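PDB 4PUX: uncharacterized protein from Acinetobacter baumannii, which is of unknown function but belongs to the DUF3237 family and folds into a barrel-like, curled antiparallel beta sheet. Local coordinates for residues A[63-68]-A[73-78]. Residues are numbered along the deposited sequence; the frame is centred on the assembly and turned at random. Where two conformers were deposited one is given.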
ATOM      1  N   ASP A  63       1.757  -7.089   6.141  1.00  9.11           N
ATOM      2  CA  ASP A  63       0.921  -5.991   6.652  1.00  8.85           C
ATOM      3  C   ASP A  63       0.472  -6.367   8.062  1.00  7.57           C
ATOM      4  O   ASP A  63      -0.234  -7.392   8.253  1.00  8.45           O
ATOM      5  CB  ASP A  63      -0.284  -5.726   5.728  1.00  9.56           C
ATOM      6  CG  ASP A  63      -1.160  -4.556   6.168  1.00 10.58           C
ATOM      7  OD1 ASP A  63      -0.827  -3.869   7.142  1.00 10.46           O
ATOM      8  OD2 ASP A  63      -2.173  -4.297   5.442  1.00 11.28           O
ATOM      9  N   TRP A  64       0.928  -5.590   9.046  1.00  8.71           N
ATOM     10  CA  TRP A  64       0.449  -5.690  10.434  1.00  7.59           C
ATOM     11  C   TRP A  64      -0.766  -4.734  10.574  1.00  8.51           C
ATOM     12  O   TRP A  64      -0.595  -3.557  10.863  1.00 10.43           O
ATOM     13  CB  TRP A  64       1.573  -5.340  11.424  1.00  7.62           C
ATOM     14  CG  TRP A  64       2.627  -6.415  11.576  1.00  8.00           C
ATOM     15  CD1 TRP A  64       2.648  -7.366  12.589  1.00  7.89           C
ATOM     16  CD2 TRP A  64       3.742  -6.744  10.716  1.00  7.86           C
ATOM     17  NE1 TRP A  64       3.714  -8.193  12.431  1.00  8.52           N
ATOM     18  CE2 TRP A  64       4.397  -7.865  11.297  1.00  8.09           C
ATOM     19  CE3 TRP A  64       4.282  -6.178   9.561  1.00  8.45           C
ATOM     20  CZ2 TRP A  64       5.564  -8.431  10.753  1.00  9.89           C
ATOM     21  CZ3 TRP A  64       5.478  -6.734   9.028  1.00  8.76           C
ATOM     22  CH2 TRP A  64       6.103  -7.818   9.636  1.00 11.21           C
ATOM     23  N   GLN A  65      -1.954  -5.257  10.254  1.00  8.55           N
ATOM     24  CA  GLN A  65      -3.158  -4.475  10.081  1.00  9.50           C
ATOM     25  C   GLN A  65      -4.019  -4.464  11.324  1.00  9.40           C
ATOM     26  O   GLN A  65      -3.998  -5.427  12.109  1.00 10.73           O
ATOM     27  CB  GLN A  65      -3.959  -5.118   8.903  1.00  9.98           C
ATOM     28  CG  GLN A  65      -5.152  -4.359   8.417  1.00 11.05           C
ATOM     29  CD  GLN A  65      -5.810  -5.023   7.217  1.00 12.59           C
ATOM     30  OE1 GLN A  65      -6.702  -5.874   7.371  1.00 14.54           O
ATOM     31  NE2 GLN A  65      -5.323  -4.690   6.008  1.00 14.84           N
ATOM     32  N   ILE A  66      -4.789  -3.384  11.477  1.00  9.23           N
ATOM     33  CA  ILE A  66      -5.816  -3.261  12.522  0.60  9.93           C
ATOM     34  C   ILE A  66      -7.123  -2.920  11.803  1.00  8.93           C
ATOM     35  O   ILE A  66      -7.149  -2.018  10.965  1.00 11.89           O
ATOM     36  CB  ILE A  66      -5.514  -2.151  13.557  0.60 10.79           C
ATOM     37  CG1 ILE A  66      -4.183  -2.412  14.274  0.60 13.78           C
ATOM     38  CG2 ILE A  66      -6.668  -2.023  14.598  0.60 14.10           C
ATOM     39  CD1 ILE A  66      -3.629  -1.187  14.967  0.60 18.07           C
ATOM     40  N   VAL A  67      -8.189  -3.688  12.094  1.00  9.43           N
ATOM     41  CA  VAL A  67      -9.516  -3.418  11.528  1.00  9.47           C
ATOM     42  C   VAL A  67     -10.431  -3.042  12.690  1.00  9.53           C
ATOM     43  O   VAL A  67     -10.673  -3.883  13.603  1.00 10.98           O
ATOM     44  CB  VAL A  67     -10.087  -4.623  10.767  1.00 10.80           C
ATOM     45  CG1 VAL A  67     -11.459  -4.292  10.151  1.00 14.76           C
ATOM     46  CG2 VAL A  67      -9.077  -5.072   9.675  1.00 12.03           C
ATOM     47  N   ASP A  68     -10.976  -1.831  12.655  1.00  9.27           N
ATOM     48  CA  ASP A  68     -11.832  -1.341  13.746  1.00 10.15           C
ATOM     49  C   ASP A  68     -13.286  -1.825  13.583  1.00 10.77           C
ATOM     50  O   ASP A  68     -13.590  -2.601  12.649  1.00 12.74           O
ATOM     51  CB  ASP A  68     -11.666   0.173  13.959  1.00 10.67           C
ATOM     52  CG  ASP A  68     -12.431   1.038  12.968  1.00 11.77           C
ATOM     53  OD1 ASP A  68     -13.203   0.503  12.118  1.00 11.13           O
ATOM     54  OD2 ASP A  68     -12.232   2.280  13.072  1.00 13.48           O
ATOM     55  N   ALA A  73      -9.725  -0.272   7.952  1.00 10.50           N
ATOM     56  CA  ALA A  73      -8.430  -0.954   8.092  1.00 10.98           C
ATOM     57  C   ALA A  73      -7.289   0.063   8.081  1.00 10.07           C
ATOM     58  O   ALA A  73      -7.231   0.936   7.224  1.00 11.51           O
ATOM     59  CB  ALA A  73      -8.210  -1.964   6.976  1.00 11.66           C
ATOM     60  N   ILE A  74      -6.382  -0.092   9.042  1.00  9.51           N
ATOM     61  CA  ILE A  74      -5.187   0.735   9.172  0.50  9.38           C
ATOM     62  C   ILE A  74      -4.021  -0.148   8.709  1.00  9.51           C
ATOM     63  O   ILE A  74      -3.799  -1.246   9.284  1.00 10.08           O
ATOM     64  CB  ILE A  74      -4.964   1.163  10.635  0.50 10.07           C
ATOM     65  CG1 ILE A  74      -6.235   1.842  11.176  0.50 10.75           C
ATOM     66  CG2 ILE A  74      -3.761   2.113  10.762  0.50 11.43           C
ATOM     67  CD1 ILE A  74      -6.177   2.164  12.642  0.50 11.08           C
ATOM     68  N   ILE A  75      -3.296   0.312   7.682  1.00 10.03           N
ATOM     69  CA  ILE A  75      -2.229  -0.450   7.026  1.00  8.76           C
ATOM     70  C   ILE A  75      -0.890  -0.051   7.636  1.00  9.02           C
ATOM     71  O   ILE A  75      -0.600   1.142   7.794  1.00  9.04           O
ATOM     72  CB  ILE A  75      -2.212  -0.076   5.505  1.00 11.23           C
ATOM     73  CG1 ILE A  75      -3.587  -0.227   4.789  1.00 16.75           C
ATOM     74  CG2 ILE A  75      -1.076  -0.738   4.775  1.00 10.58           C
ATOM     75  CD1 ILE A  75      -4.215  -1.429   4.905  1.00 19.70           C
ATOM     76  N   ASP A  76      -0.040  -1.057   7.908  1.00  8.28           N
ATOM     77  CA  ASP A  76       1.329  -0.828   8.461  1.00  8.88           C
ATOM     78  C   ASP A  76       2.246  -1.976   8.005  1.00  8.51           C
ATOM     79  O   ASP A  76       2.157  -3.089   8.539  1.00  9.46           O
ATOM     80  CB  ASP A  76       1.308  -0.711   9.986  1.00  9.50           C
ATOM     81  CG  ASP A  76       2.622  -0.206  10.570  1.00 12.47           C
ATOM     82  OD1 ASP A  76       3.675  -0.817  10.292  1.00 11.55           O
ATOM     83  OD2 ASP A  76       2.576   0.783  11.313  1.00 18.44           O
ATOM     84  N   THR A  77       3.000  -1.749   6.940  1.00  8.49           N
ATOM     85  CA  THR A  77       3.780  -2.797   6.306  1.00  9.22           C
ATOM     86  C   THR A  77       5.281  -2.619   6.430  1.00  8.42           C
ATOM     87  O   THR A  77       5.812  -1.498   6.514  1.00  9.20           O
ATOM     88  CB  THR A  77       3.462  -2.950   4.766  1.00  8.73           C
ATOM     89  OG1 THR A  77       4.021  -1.835   4.071  1.00  9.88           O
ATOM     90  CG2 THR A  77       1.916  -3.040   4.471  1.00 10.17           C
ATOM     91  N   ARG A  78       5.988  -3.754   6.331  1.00  8.63           N
ATOM     92  CA  ARG A  78       7.454  -3.810   6.053  1.00  9.29           C
ATOM     93  C   ARG A  78       7.669  -4.909   5.008  1.00  8.58           C
ATOM     94  O   ARG A  78       7.206  -6.029   5.225  1.00  8.98           O
ATOM     95  CB  ARG A  78       8.260  -4.142   7.306  1.00  9.60           C
ATOM     96  CG  ARG A  78       8.128  -3.115   8.396  1.00  9.54           C
ATOM     97  CD  ARG A  78       9.028  -3.410   9.611  1.00  9.53           C
ATOM     98  NE  ARG A  78       8.831  -2.388  10.649  1.00  9.73           N
ATOM     99  CZ  ARG A  78       9.473  -2.365  11.823  1.00 10.45           C
ATOM    100  NH1 ARG A  78      10.291  -3.371  12.162  1.00  9.80           N
ATOM    101  NH2 ARG A  78       9.266  -1.355  12.679  1.00 12.25           N
TER
HETATM  102  O   HOH W   1      -1.964  -1.191  11.399  1.00 10.93           O
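Residues 63-67 and 73-78 are the turn-proximal ends of strands 54-67 and 73-83, the two arms of a beta hairpin in the curled antiparallel sheet of this barrel-like DUF3237 fold; strands 36-49 and 88-99 flank them. I66 and I74 form a regular hydrogen-bonded pair, I74 N giving its hydrogen to I66 O at 2.8 Å and I66 N to I74 O at 3.2 Å, the latter in the carbonyl plane. Farther from the turn, W64 N binds D76 O at 2.8 Å, but D76 N does not bond back to W64 O. It is taken by the D63 carboxylate, where OD1 accepts it at 3.0 Å in a nearly straight bond (173°) that reaches the syn side, 32° out of the carboxylate plane. D63 CG stands anti to the backbone N (chi1 -177°), which carries OD1 across to the neighbouring strand. The bypassed W64 O is served by a water that donates to it and to I74 O, bridging the strands. On the face shared by D63, Q65 and I75, the methyl I75 CD1 touches both D63 OD2 and Q65 NE2, each at 3.6 Å; Q65 NE2 also makes a weak bond to D63 OD2, while its OE1 accepts from R39. A73 CB packs against Q65 CD, and T77 CG2 lies against D63 CB at 3.7 Å. On the opposite face, the W64 ring presents its edge to D76 O, in plane, and its CZ3 nears R78 CB. A side-chain carboxylate and a water thus stand in for the second backbone bond missing at the W64-D76 position, and the D63 charge is probably eased by the backbone N-H of D76 and, more weakly, by the side-chain NH2 of Q65.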